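Local coordinates for protein putative aspartyl-tRNA synthetase (Leishmania major, PDB 6OD8) that probably attaches L-aspartate to tRNA(Asp) at the expense of ATP, releasing AMP and diphosphate, at residues A138-V143 against R208-R213; C228-Q233 against A343-E348; I408-T413 against G434-E439; S472-M475 against E480-S483. One frame throughout, in Å; residues are numbered along the deposited sequence. Where two conformers were deposited one is given.

Contact 1 (A138-V143 against R208-R213); sequences ATESIV and RWMDLR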
loop_
_atom_site.group_PDB
_atom_site.type_symbol
_atom_site.label_atom_id
_atom_site.label_comp_id
_atom_site.label_asym_id
_atom_site.label_seq_id
_atom_site.Cartn_x
_atom_site.Cartn_y
_atom_site.Cartn_z
ATOM N N ALA A 138 -15.143 -13.509 -33.351
ATOM C CA ALA A 138 -14.252 -14.354 -32.558
ATOM C C ALA A 138 -14.565 -14.194 -31.076
ATOM O O ALA A 138 -14.766 -13.076 -30.589
ATOM C CB ALA A 138 -12.791 -13.992 -32.823
ATOM N N THR A 139 -14.611 -15.316 -30.346
ATOM C CA THR A 139 -14.823 -15.199 -28.910
ATOM C C THR A 139 -13.674 -14.410 -28.293
ATOM O O THR A 139 -12.544 -14.414 -28.798
ATOM C CB THR A 139 -14.941 -16.575 -28.240
ATOM O OG1 THR A 139 -13.711 -17.272 -28.378
ATOM C CG2 THR A 139 -16.055 -17.395 -28.898
ATOM N N GLU A 140 -13.997 -13.700 -27.214
ATOM C CA GLU A 140 -13.178 -12.744 -26.473
ATOM C C GLU A 140 -13.070 -11.386 -27.187
ATOM O O GLU A 140 -12.495 -10.459 -26.614
ATOM C CB GLU A 140 -11.765 -13.277 -26.142
ATOM C CG GLU A 140 -11.834 -14.537 -25.272
ATOM C CD GLU A 140 -12.628 -14.271 -24.019
ATOM O OE1 GLU A 140 -12.169 -13.440 -23.197
ATOM O OE2 GLU A 140 -13.737 -14.839 -23.879
ATOM N N SER A 141 -13.613 -11.227 -28.395
ATOM C CA SER A 141 -13.737 -9.889 -28.954
ATOM C C SER A 141 -14.566 -9.038 -28.001
ATOM O O SER A 141 -15.394 -9.548 -27.246
ATOM C CB SER A 141 -14.409 -9.919 -30.330
ATOM O OG SER A 141 -13.690 -10.708 -31.255
ATOM N N ILE A 142 -14.334 -7.730 -28.028
ATOM C CA ILE A 142 -15.150 -6.796 -27.269
ATOM C C ILE A 142 -16.071 -6.082 -28.250
ATOM O O ILE A 142 -15.629 -5.600 -29.297
ATOM C CB ILE A 142 -14.277 -5.813 -26.477
ATOM C CG1 ILE A 142 -13.522 -6.578 -25.384
ATOM C CG2 ILE A 142 -15.143 -4.723 -25.876
ATOM C CD1 ILE A 142 -12.450 -5.764 -24.705
ATOM N N VAL A 143 -17.367 -6.052 -27.925
ATOM C CA VAL A 143 -18.373 -5.508 -28.833
ATOM C C VAL A 143 -19.137 -4.388 -28.144
ATOM O O VAL A 143 -19.293 -4.385 -26.923
ATOM C CB VAL A 143 -19.359 -6.596 -29.321
ATOM C CG1 VAL A 143 -18.682 -7.574 -30.268
ATOM C CG2 VAL A 143 -20.007 -7.320 -28.138
ATOM N N ARG A 208 -1.540 -14.887 -18.524
ATOM C CA ARG A 208 -2.292 -14.566 -17.322
ATOM C C ARG A 208 -3.480 -13.661 -17.615
ATOM O O ARG A 208 -4.496 -13.738 -16.913
ATOM C CB ARG A 208 -1.359 -13.917 -16.291
ATOM C CG ARG A 208 -2.035 -13.512 -15.020
ATOM C CD ARG A 208 -2.641 -14.715 -14.321
ATOM N NE ARG A 208 -2.119 -14.828 -12.968
ATOM C CZ ARG A 208 -2.525 -15.725 -12.079
ATOM N NH1 ARG A 208 -3.482 -16.581 -12.398
ATOM N NH2 ARG A 208 -1.982 -15.753 -10.868
ATOM N N TRP A 209 -3.378 -12.811 -18.648
ATOM C CA TRP A 209 -4.488 -11.924 -18.997
ATOM C C TRP A 209 -5.717 -12.710 -19.420
ATOM O O TRP A 209 -6.849 -12.251 -19.216
ATOM C CB TRP A 209 -4.075 -10.952 -20.106
ATOM C CG TRP A 209 -3.352 -11.615 -21.254
ATOM C CD1 TRP A 209 -3.896 -12.091 -22.418
ATOM C CD2 TRP A 209 -1.948 -11.875 -21.331
ATOM N NE1 TRP A 209 -2.910 -12.627 -23.212
ATOM C CE2 TRP A 209 -1.708 -12.519 -22.560
ATOM C CE3 TRP A 209 -0.869 -11.645 -20.463
ATOM C CZ2 TRP A 209 -0.423 -12.928 -22.957
ATOM C CZ3 TRP A 209 0.405 -12.052 -20.861
ATOM C CH2 TRP A 209 0.613 -12.681 -22.096
ATOM N N MET A 210 -5.527 -13.887 -20.016
ATOM C CA MET A 210 -6.672 -14.741 -20.308
ATOM C C MET A 210 -7.206 -15.391 -19.031
ATOM O O MET A 210 -8.423 -15.410 -18.780
ATOM C CB MET A 210 -6.266 -15.808 -21.335
ATOM C CG MET A 210 -7.377 -16.688 -21.814
ATOM S SD MET A 210 -8.556 -15.775 -22.866
ATOM C CE MET A 210 -9.752 -17.078 -23.144
ATOM N N ASP A 211 -6.303 -15.958 -18.232
ATOM C CA ASP A 211 -6.700 -16.644 -16.999
ATOM C C ASP A 211 -7.488 -15.732 -16.070
ATOM O O ASP A 211 -8.447 -16.172 -15.420
ATOM C CB ASP A 211 -5.473 -17.166 -16.256
ATOM C CG ASP A 211 -5.839 -17.703 -14.869
ATOM O OD1 ASP A 211 -6.401 -18.811 -14.797
ATOM O OD2 ASP A 211 -5.651 -16.977 -13.875
ATOM N N LEU A 212 -7.083 -14.461 -15.963
ATOM C CA LEU A 212 -7.733 -13.584 -15.004
ATOM C C LEU A 212 -9.206 -13.378 -15.327
ATOM O O LEU A 212 -9.955 -12.924 -14.461
ATOM C CB LEU A 212 -7.016 -12.220 -14.945
ATOM C CG LEU A 212 -5.617 -12.175 -14.313
ATOM C CD1 LEU A 212 -4.914 -10.833 -14.587
ATOM C CD2 LEU A 212 -5.695 -12.441 -12.799
ATOM N N ARG A 213 -9.631 -13.664 -16.562
ATOM C CA ARG A 213 -11.021 -13.474 -16.954
ATOM C C ARG A 213 -11.954 -14.527 -16.362
ATOM O O ARG A 213 -13.171 -14.341 -16.420
ATOM C CB ARG A 213 -11.137 -13.480 -18.489
ATOM C CG ARG A 213 -10.233 -12.448 -19.161
ATOM C CD ARG A 213 -10.227 -12.598 -20.699
ATOM N NE ARG A 213 -9.095 -11.843 -21.243
ATOM C CZ ARG A 213 -8.841 -11.675 -22.532
ATOM N NH1 ARG A 213 -9.639 -12.206 -23.460
ATOM N NH2 ARG A 213 -7.786 -10.962 -22.885
#
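A salt bridge from E140 to R213 spans the junction between the OB-fold domain and the class II catalytic domain. E140 occupies the third position of a type II turn, A138 to S141, that leads into strand 142-151, while R213 lies in the segment carrying helix 208-211. E140 OE1 accepts from R213 NH1 at 2.8 Å, with an N-H...O angle of 160°. The bond uses the anti lone pair of the carboxylate and lies almost in the guanidinium plane, and the two flat groups are nearly coplanar. The arginine chain is extended from CG to NE, whereas E140 bends at chi2 (-56°), and the two chains run alongside each other with opposed directions. OE1 also lies 3.3 Å from R213 CD. M210 CE packs against E140 CG as well, at 3.9 Å, an apolar cover for the glutamate chain. R213 NE makes in addition a weak bond to W209 O, at 3.1 Å. The turn is closed by S141, whose OG and N both bond A138 O from the same face of the carbonyl. E140 OE2 forms a second salt bridge with R110, and R213 NH1 also bonds L518 O of the second subunit. Such a buried, charge-paired junction suits the modular build of class IIb synthetases, in which an N-terminal OB-fold, known in this family for anticodon binding, precedes the catalytic core.

Contact 2 (C228-Q233 against A343-E348); sequences CQYFRQ and ATHTKE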
loop_
_atom_site.group_PDB
_atom_site.type_symbol
_atom_site.label_atom_id
_atom_site.label_comp_id
_atom_site.label_asym_id
_atom_site.label_seq_id
_atom_site.Cartn_x
_atom_site.Cartn_y
_atom_site.Cartn_z
ATOM N N CYS A 228 -5.685 -6.350 1.620
ATOM C CA CYS A 228 -4.904 -5.117 1.787
ATOM C C CYS A 228 -5.751 -3.997 2.377
ATOM O O CYS A 228 -5.331 -3.295 3.303
ATOM C CB CYS A 228 -4.318 -4.666 0.436
ATOM S SG CYS A 228 -3.037 -5.773 -0.211
ATOM N N GLN A 229 -6.945 -3.793 1.816
ATOM C CA GLN A 229 -7.829 -2.731 2.288
ATOM C C GLN A 229 -8.132 -2.847 3.782
ATOM O O GLN A 229 -8.050 -1.857 4.527
ATOM C CB GLN A 229 -9.118 -2.779 1.487
ATOM C CG GLN A 229 -10.144 -1.793 1.949
ATOM C CD GLN A 229 -11.423 -1.901 1.133
ATOM O OE1 GLN A 229 -11.430 -2.479 0.042
ATOM N NE2 GLN A 229 -12.511 -1.359 1.666
ATOM N N TYR A 230 -8.534 -4.045 4.235
ATOM C CA TYR A 230 -8.923 -4.196 5.637
ATOM C C TYR A 230 -7.710 -4.212 6.557
ATOM O O TYR A 230 -7.781 -3.703 7.683
ATOM C CB TYR A 230 -9.768 -5.465 5.810
ATOM C CG TYR A 230 -11.028 -5.423 4.970
ATOM C CD1 TYR A 230 -11.763 -4.240 4.854
ATOM C CD2 TYR A 230 -11.489 -6.563 4.293
ATOM C CE1 TYR A 230 -12.916 -4.185 4.085
ATOM C CE2 TYR A 230 -12.657 -6.516 3.537
ATOM C CZ TYR A 230 -13.354 -5.324 3.437
ATOM O OH TYR A 230 -14.499 -5.253 2.688
ATOM N N PHE A 231 -6.587 -4.760 6.099
ATOM C CA PHE A 231 -5.329 -4.617 6.849
ATOM C C PHE A 231 -5.033 -3.149 7.157
ATOM O O PHE A 231 -4.823 -2.765 8.318
ATOM C CB PHE A 231 -4.179 -5.242 6.039
ATOM C CG PHE A 231 -2.795 -5.027 6.635
ATOM C CD1 PHE A 231 -2.310 -5.892 7.613
ATOM C CD2 PHE A 231 -1.964 -3.990 6.185
ATOM C CE1 PHE A 231 -1.019 -5.719 8.163
ATOM C CE2 PHE A 231 -0.687 -3.795 6.724
ATOM C CZ PHE A 231 -0.206 -4.688 7.738
ATOM N N ARG A 232 -5.008 -2.303 6.121
ATOM C CA ARG A 232 -4.676 -0.895 6.334
ATOM C C ARG A 232 -5.749 -0.179 7.150
ATOM O O ARG A 232 -5.437 0.643 8.024
ATOM C CB ARG A 232 -4.487 -0.185 4.998
ATOM C CG ARG A 232 -3.264 -0.599 4.199
ATOM C CD ARG A 232 -3.098 0.358 3.019
ATOM N NE ARG A 232 -4.350 0.471 2.271
ATOM C CZ ARG A 232 -4.733 -0.369 1.312
ATOM N NH1 ARG A 232 -3.942 -1.376 0.953
ATOM N NH2 ARG A 232 -5.896 -0.184 0.686
ATOM N N GLN A 233 -7.022 -0.467 6.892
ATOM C CA GLN A 233 -8.049 0.301 7.598
ATOM C C GLN A 233 -8.044 0.009 9.088
ATOM O O GLN A 233 -8.227 0.922 9.899
ATOM C CB GLN A 233 -9.440 0.037 7.025
ATOM C CG GLN A 233 -10.444 1.064 7.528
ATOM C CD GLN A 233 -9.986 2.511 7.290
ATOM O OE1 GLN A 233 -9.702 2.908 6.154
ATOM N NE2 GLN A 233 -9.909 3.301 8.366
ATOM N N ALA A 343 -15.619 -12.293 5.102
ATOM C CA ALA A 343 -16.784 -13.173 5.089
ATOM C C ALA A 343 -18.006 -12.518 4.456
ATOM O O ALA A 343 -18.893 -13.245 3.998
ATOM C CB ALA A 343 -17.115 -13.648 6.511
ATOM N N THR A 344 -18.065 -11.179 4.400
ATOM C CA THR A 344 -19.191 -10.490 3.771
ATOM C C THR A 344 -19.128 -10.491 2.251
ATOM O O THR A 344 -20.137 -10.191 1.613
ATOM C CB THR A 344 -19.303 -9.026 4.232
ATOM O OG1 THR A 344 -18.255 -8.236 3.650
ATOM C CG2 THR A 344 -19.278 -8.939 5.765
ATOM N N HIS A 345 -17.993 -10.844 1.656
ATOM C CA HIS A 345 -17.870 -10.816 0.198
ATOM C C HIS A 345 -18.278 -12.171 -0.373
ATOM O O HIS A 345 -17.487 -12.924 -0.940
ATOM C CB HIS A 345 -16.461 -10.396 -0.201
ATOM C CG HIS A 345 -16.126 -8.995 0.214
ATOM N ND1 HIS A 345 -16.602 -7.890 -0.453
ATOM C CD2 HIS A 345 -15.378 -8.519 1.241
ATOM C CE1 HIS A 345 -16.166 -6.794 0.140
ATOM N NE2 HIS A 345 -15.416 -7.146 1.168
ATOM N N THR A 346 -19.578 -12.455 -0.224
ATOM C CA THR A 346 -20.102 -13.773 -0.562
ATOM C C THR A 346 -20.018 -14.046 -2.060
ATOM O O THR A 346 -19.741 -15.179 -2.474
ATOM C CB THR A 346 -21.537 -13.906 -0.054
ATOM O OG1 THR A 346 -22.310 -12.814 -0.537
ATOM C CG2 THR A 346 -21.581 -13.885 1.477
ATOM N N LYS A 347 -20.272 -13.035 -2.893
ATOM C CA LYS A 347 -20.138 -13.220 -4.336
ATOM C C LYS A 347 -18.762 -13.773 -4.703
ATOM O O LYS A 347 -18.644 -14.763 -5.436
ATOM C CB LYS A 347 -20.356 -11.895 -5.068
ATOM C CG LYS A 347 -20.448 -12.075 -6.588
ATOM C CD LYS A 347 -20.793 -10.754 -7.291
ATOM C CE LYS A 347 -20.906 -10.929 -8.791
ATOM N NZ LYS A 347 -21.429 -9.699 -9.466
ATOM N N GLU A 348 -17.711 -13.122 -4.213
ATOM C CA GLU A 348 -16.358 -13.541 -4.549
ATOM C C GLU A 348 -16.034 -14.906 -3.953
ATOM O O GLU A 348 -15.408 -15.752 -4.611
ATOM C CB GLU A 348 -15.356 -12.489 -4.061
ATOM C CG GLU A 348 -15.309 -11.215 -4.907
ATOM C CD GLU A 348 -16.353 -10.191 -4.491
ATOM O OE1 GLU A 348 -17.191 -10.487 -3.613
ATOM O OE2 GLU A 348 -16.331 -9.083 -5.049
#
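The polar link is a single short hydrogen bond between Y230 OH, on helix 215-237, and H345 NE2, 2.6 Å apart. The two side chains reach across from opposite directions, and the ring nitrogen lies in the plane of the tyrosine ring, at its edge.

As an aromatic pair the rings meet edge against edge without stacking. Their centroids are 5.8 Å apart and their planes differ by 25°. Y230 CE2 approaches H345 NE2 to 3.7 Å, while on the other ring T344 OG1 lies over one face of H345, offset toward the rim.

Backbone geometry places the histidine: H345 is the centre of an inverse gamma turn and the N-cap residue of helix 346-353. Neighbouring side chains pack around the pair, with H345 resting on L223 and R226, Y230 on Y337 and R341, and E348 paired with R222. In the conformer given, R232 on the same helix as Y230 bridges to E242 of the second subunit. Helix 215-237, which touches that subunit and is followed by strand 241-242, is consistent with the motif 1 helix of class II synthetases, onto which H345 docks from the start of helix 346-353.

Contact 3 (I408-T413 against G434-E439); sequences IELLNT and GKLVKE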
loop_
_atom_site.group_PDB
_atom_site.type_symbol
_atom_site.label_atom_id
_atom_site.label_comp_id
_atom_site.label_asym_id
_atom_site.label_seq_id
_atom_site.Cartn_x
_atom_site.Cartn_y
_atom_site.Cartn_z
ATOM N N ILE A 408 4.040 -28.908 22.029
ATOM C CA ILE A 408 4.876 -30.103 21.984
ATOM C C ILE A 408 4.145 -31.271 22.630
ATOM O O ILE A 408 4.147 -32.393 22.105
ATOM C CB ILE A 408 6.228 -29.844 22.677
ATOM C CG1 ILE A 408 7.071 -28.821 21.909
ATOM C CG2 ILE A 408 6.993 -31.187 22.883
ATOM C CD1 ILE A 408 7.606 -29.323 20.590
ATOM N N GLU A 409 3.532 -31.036 23.795
ATOM C CA GLU A 409 2.860 -32.134 24.490
ATOM C C GLU A 409 1.685 -32.653 23.677
ATOM O O GLU A 409 1.420 -33.859 23.671
ATOM C CB GLU A 409 2.384 -31.685 25.872
ATOM C CG GLU A 409 3.494 -31.337 26.840
ATOM C CD GLU A 409 2.953 -30.749 28.129
ATOM O OE1 GLU A 409 1.727 -30.867 28.363
ATOM O OE2 GLU A 409 3.747 -30.161 28.899
ATOM N N LEU A 410 0.979 -31.756 22.980
ATOM C CA LEU A 410 -0.155 -32.167 22.156
ATOM C C LEU A 410 0.302 -33.040 20.994
ATOM O O LEU A 410 -0.296 -34.092 20.719
ATOM C CB LEU A 410 -0.906 -30.932 21.654
ATOM C CG LEU A 410 -2.125 -31.119 20.738
ATOM C CD1 LEU A 410 -3.131 -32.082 21.352
ATOM C CD2 LEU A 410 -2.776 -29.775 20.461
ATOM N N LEU A 411 1.370 -32.620 20.309
ATOM C CA LEU A 411 1.970 -33.460 19.277
ATOM C C LEU A 411 2.355 -34.817 19.834
ATOM O O LEU A 411 2.118 -35.847 19.196
ATOM C CB LEU A 411 3.199 -32.771 18.688
ATOM C CG LEU A 411 2.896 -31.746 17.608
ATOM C CD1 LEU A 411 4.084 -30.818 17.451
ATOM C CD2 LEU A 411 2.595 -32.487 16.312
ATOM N N ASN A 412 2.942 -34.836 21.026
ATOM C CA ASN A 412 3.415 -36.092 21.589
ATOM C C ASN A 412 2.281 -37.068 21.872
ATOM O O ASN A 412 2.553 -38.256 22.075
ATOM C CB ASN A 412 4.226 -35.831 22.877
ATOM C CG ASN A 412 5.654 -35.358 22.593
ATOM O OD1 ASN A 412 6.175 -35.556 21.497
ATOM N ND2 ASN A 412 6.287 -34.724 23.580
ATOM N N THR A 413 1.019 -36.622 21.888
ATOM C CA THR A 413 -0.050 -37.591 22.130
ATOM C C THR A 413 -0.213 -38.571 20.978
ATOM O O THR A 413 -0.751 -39.661 21.183
ATOM C CB THR A 413 -1.397 -36.908 22.390
ATOM O OG1 THR A 413 -1.811 -36.182 21.238
ATOM C CG2 THR A 413 -1.336 -35.991 23.609
ATOM N N GLY A 434 -1.796 -28.507 13.575
ATOM C CA GLY A 434 -3.028 -27.823 13.218
ATOM C C GLY A 434 -4.212 -28.766 13.115
ATOM O O GLY A 434 -5.338 -28.389 13.441
ATOM N N LYS A 435 -3.979 -30.003 12.660
ATOM C CA LYS A 435 -5.048 -30.997 12.650
ATOM C C LYS A 435 -5.473 -31.355 14.068
ATOM O O LYS A 435 -6.671 -31.429 14.368
ATOM C CB LYS A 435 -4.610 -32.251 11.881
ATOM N N LEU A 436 -4.500 -31.584 14.959
ATOM C CA LEU A 436 -4.825 -31.853 16.361
ATOM C C LEU A 436 -5.580 -30.687 16.991
ATOM O O LEU A 436 -6.518 -30.895 17.773
ATOM C CB LEU A 436 -3.548 -32.154 17.156
ATOM C CG LEU A 436 -2.819 -33.445 16.775
ATOM C CD1 LEU A 436 -1.443 -33.582 17.460
ATOM C CD2 LEU A 436 -3.694 -34.631 17.138
ATOM N N VAL A 437 -5.178 -29.453 16.666
ATOM C CA VAL A 437 -5.872 -28.277 17.183
ATOM C C VAL A 437 -7.288 -28.199 16.626
ATOM O O VAL A 437 -8.240 -27.880 17.352
ATOM C CB VAL A 437 -5.062 -27.005 16.876
ATOM C CG1 VAL A 437 -5.930 -25.751 17.073
ATOM C CG2 VAL A 437 -3.809 -26.965 17.769
ATOM N N LYS A 438 -7.457 -28.495 15.334
ATOM C CA LYS A 438 -8.796 -28.441 14.754
ATOM C C LYS A 438 -9.702 -29.481 15.398
ATOM O O LYS A 438 -10.858 -29.193 15.735
ATOM C CB LYS A 438 -8.722 -28.633 13.237
ATOM C CG LYS A 438 -10.078 -28.605 12.502
ATOM C CD LYS A 438 -10.753 -27.252 12.569
ATOM C CE LYS A 438 -12.064 -27.237 11.752
ATOM N NZ LYS A 438 -11.817 -27.476 10.293
ATOM N N GLU A 439 -9.177 -30.691 15.607
ATOM C CA GLU A 439 -9.983 -31.766 16.165
ATOM C C GLU A 439 -10.344 -31.504 17.621
ATOM O O GLU A 439 -11.469 -31.787 18.037
ATOM C CB GLU A 439 -9.244 -33.094 16.008
ATOM C CG GLU A 439 -9.063 -33.493 14.544
ATOM C CD GLU A 439 -8.298 -34.797 14.354
ATOM O OE1 GLU A 439 -7.716 -35.304 15.340
ATOM O OE2 GLU A 439 -8.285 -35.309 13.207
#
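L410 and L436 are the main partners where helix 404-412 packs across helix 427-441, an orthogonal helix pair within the segment that separates motifs 2 and 3 of the class II catalytic domain. The axes of the short helical segments approach to 10.1 Å at an angle of 88°. At L410 the side chain leaves with CG anti to the backbone N (chi1 179°), which carries it toward the second helix. Its CG lies 4.0 Å from L436 CB, the two leucines overlapping flank against flank as each heads for the other's helix. The CD2 branch of L410 goes further and meets V437 CG2, also at 4.0 Å, with the valine set roughly perpendicular to the leucine. V437 itself is backed by L400 and I402 of strand 400-403, and L410 by F388 and L433. L411 comes next: its CA is 3.9 Å from L436 CD1, and its CD2 methyl touches the same methyl more loosely. L436 CD1 thus lies against the backbone of the first helix, while L411 also packs on I425 and L432. At T413 the main chain and side chain both bond L410 O. This oxygen, 3.5 Å from L436 CD1, receives T413 OG1 in its carbonyl plane at 2.6 Å.

Contact 4 (S472-M475 against E480-S483); sequences SYDM and EEIS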
loop_
_atom_site.group_PDB
_atom_site.type_symbol
_atom_site.label_atom_id
_atom_site.label_comp_id
_atom_site.label_asym_id
_atom_site.label_seq_id
_atom_site.Cartn_x
_atom_site.Cartn_y
_atom_site.Cartn_z
ATOM N N SER A 472 8.061 -14.420 21.844
ATOM C CA SER A 472 7.692 -14.495 20.431
ATOM C C SER A 472 6.563 -15.501 20.249
ATOM O O SER A 472 6.323 -16.342 21.112
ATOM C CB SER A 472 8.891 -14.903 19.574
ATOM O OG SER A 472 9.262 -16.237 19.847
ATOM N N TYR A 473 5.883 -15.422 19.103
ATOM C CA TYR A 473 4.807 -16.364 18.803
ATOM C C TYR A 473 4.738 -16.570 17.292
ATOM O O TYR A 473 5.227 -15.753 16.506
ATOM C CB TYR A 473 3.446 -15.863 19.340
ATOM C CG TYR A 473 3.009 -14.620 18.604
ATOM C CD1 TYR A 473 2.321 -14.707 17.387
ATOM C CD2 TYR A 473 3.342 -13.358 19.085
ATOM C CE1 TYR A 473 1.969 -13.563 16.667
ATOM C CE2 TYR A 473 2.988 -12.200 18.382
ATOM C CZ TYR A 473 2.307 -12.309 17.179
ATOM O OH TYR A 473 1.974 -11.165 16.490
ATOM N N ASP A 474 4.086 -17.661 16.893
ATOM C CA ASP A 474 3.695 -17.890 15.507
ATOM C C ASP A 474 2.178 -18.014 15.448
ATOM O O ASP A 474 1.557 -18.548 16.370
ATOM C CB ASP A 474 4.295 -19.187 14.936
ATOM C CG ASP A 474 5.674 -19.002 14.318
ATOM O OD1 ASP A 474 6.293 -17.930 14.487
ATOM O OD2 ASP A 474 6.139 -19.968 13.666
ATOM N N MET A 475 1.597 -17.546 14.349
ATOM C CA MET A 475 0.202 -17.797 14.013
ATOM C C MET A 475 0.090 -18.777 12.859
ATOM O O MET A 475 0.874 -18.743 11.908
ATOM C CB MET A 475 -0.539 -16.522 13.598
ATOM C CG MET A 475 -0.544 -15.450 14.638
ATOM S SD MET A 475 -1.415 -13.978 14.028
ATOM C CE MET A 475 -2.099 -13.367 15.568
ATOM N N GLU A 480 -0.669 -24.101 8.831
ATOM C CA GLU A 480 0.524 -23.561 8.197
ATOM C C GLU A 480 0.805 -22.171 8.738
ATOM O O GLU A 480 -0.117 -21.363 8.909
ATOM C CB GLU A 480 0.357 -23.530 6.671
ATOM C CG GLU A 480 0.074 -24.920 6.125
ATOM C CD GLU A 480 0.189 -24.991 4.610
ATOM O OE1 GLU A 480 1.126 -24.381 4.040
ATOM O OE2 GLU A 480 -0.656 -25.664 3.997
ATOM N N GLU A 481 2.092 -21.912 8.997
ATOM C CA GLU A 481 2.529 -20.656 9.587
ATOM C C GLU A 481 2.205 -19.492 8.658
ATOM O O GLU A 481 2.511 -19.528 7.467
ATOM C CB GLU A 481 4.040 -20.720 9.865
ATOM C CG GLU A 481 4.604 -19.551 10.665
ATOM C CD GLU A 481 5.171 -18.428 9.792
ATOM O OE1 GLU A 481 5.353 -18.637 8.570
ATOM O OE2 GLU A 481 5.432 -17.332 10.336
ATOM N N ILE A 482 1.587 -18.449 9.202
ATOM C CA ILE A 482 1.263 -17.268 8.409
ATOM C C ILE A 482 1.940 -16.000 8.937
ATOM O O ILE A 482 2.153 -15.054 8.160
ATOM C CB ILE A 482 -0.266 -17.065 8.305
ATOM C CG1 ILE A 482 -0.623 -15.956 7.300
ATOM C CG2 ILE A 482 -0.870 -16.722 9.669
ATOM C CD1 ILE A 482 -0.165 -16.242 5.851
ATOM N N SER A 483 2.354 -15.961 10.201
ATOM C CA SER A 483 2.939 -14.744 10.751
ATOM C C SER A 483 3.717 -15.097 12.011
ATOM O O SER A 483 3.282 -15.939 12.795
ATOM C CB SER A 483 1.856 -13.698 11.067
ATOM O OG SER A 483 2.431 -12.468 11.552
HETATM O O HOH W 1 1.117 -11.763 13.910
#
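M475 and S483 form the antiparallel hydrogen-bonded pair of a beta hairpin, with M475 N donating to S483 O at 2.8 Å, nearly straight at 172°. The return bond, I482 N to M475 O, is equally short at 2.8 Å and equally straight (173°). Since I482 and S483 both face M475, this is a classic beta bulge. A CA-H...O contact, D474 CA to S483 O at 3.4 Å, adds to the backbone pairing. The CG2 branch of I482 meets M475 CB at 3.9 Å.

The side chains of D474 and E481 cross at a slant: D474 OD2 is 3.4 Å from the methylene E481 CG, and the carboxylates are turned 48° from each other. Their oxygens D474 OD1 and E481 OE2 stay 4.3 Å apart. S484 OG lies within hydrogen-bonding range of both, its single proton shared or alternating between them. The repulsion is probably eased mainly by R456, which forms a salt bridge with OD1.

Water joins the side chains near the M475-S483 pair. One molecule lies in the plane of the Y473 ring, 2.8 Å from Y473 OH, and donates to S483 OG at 2.8 Å; S483 OG in turn bonds G527 O. The carboxylate of E480 is held by K431 and R532.

Around the hairpin, Y473 and M475 pack against helix 325-342, and I482 on helix 530-538. Strand 480-487 pairs with strand 523-529 and strand 472-477 with strand 445-449, so the hairpin sits within the large mixed sheet of the class II catalytic domain.

In the fold
Contacts 1, 3 and 4 are buried, whereas contact 2 lies at the surface. Contact 1 ties the OB-fold domain to the catalytic domain through charge; the other three belong to the catalytic domain. Contacts 1 and 2 involve consecutive helices, 208-211 and 215-237, the centres of the contacts lie 26 Å apart, and both touch the second subunit; contacts 3 and 4 touch no other chain. Contact 3 is wholly apolar across its helices, contact 4 mixes backbone pairing with acids and a water, and contact 2 rests on one hydrogen bond between a tyrosine hydroxyl and a histidine nitrogen. Contacts 3 and 4 are neighbours, with centres 16 Å apart, on the far side of the chain's centre from contact 1.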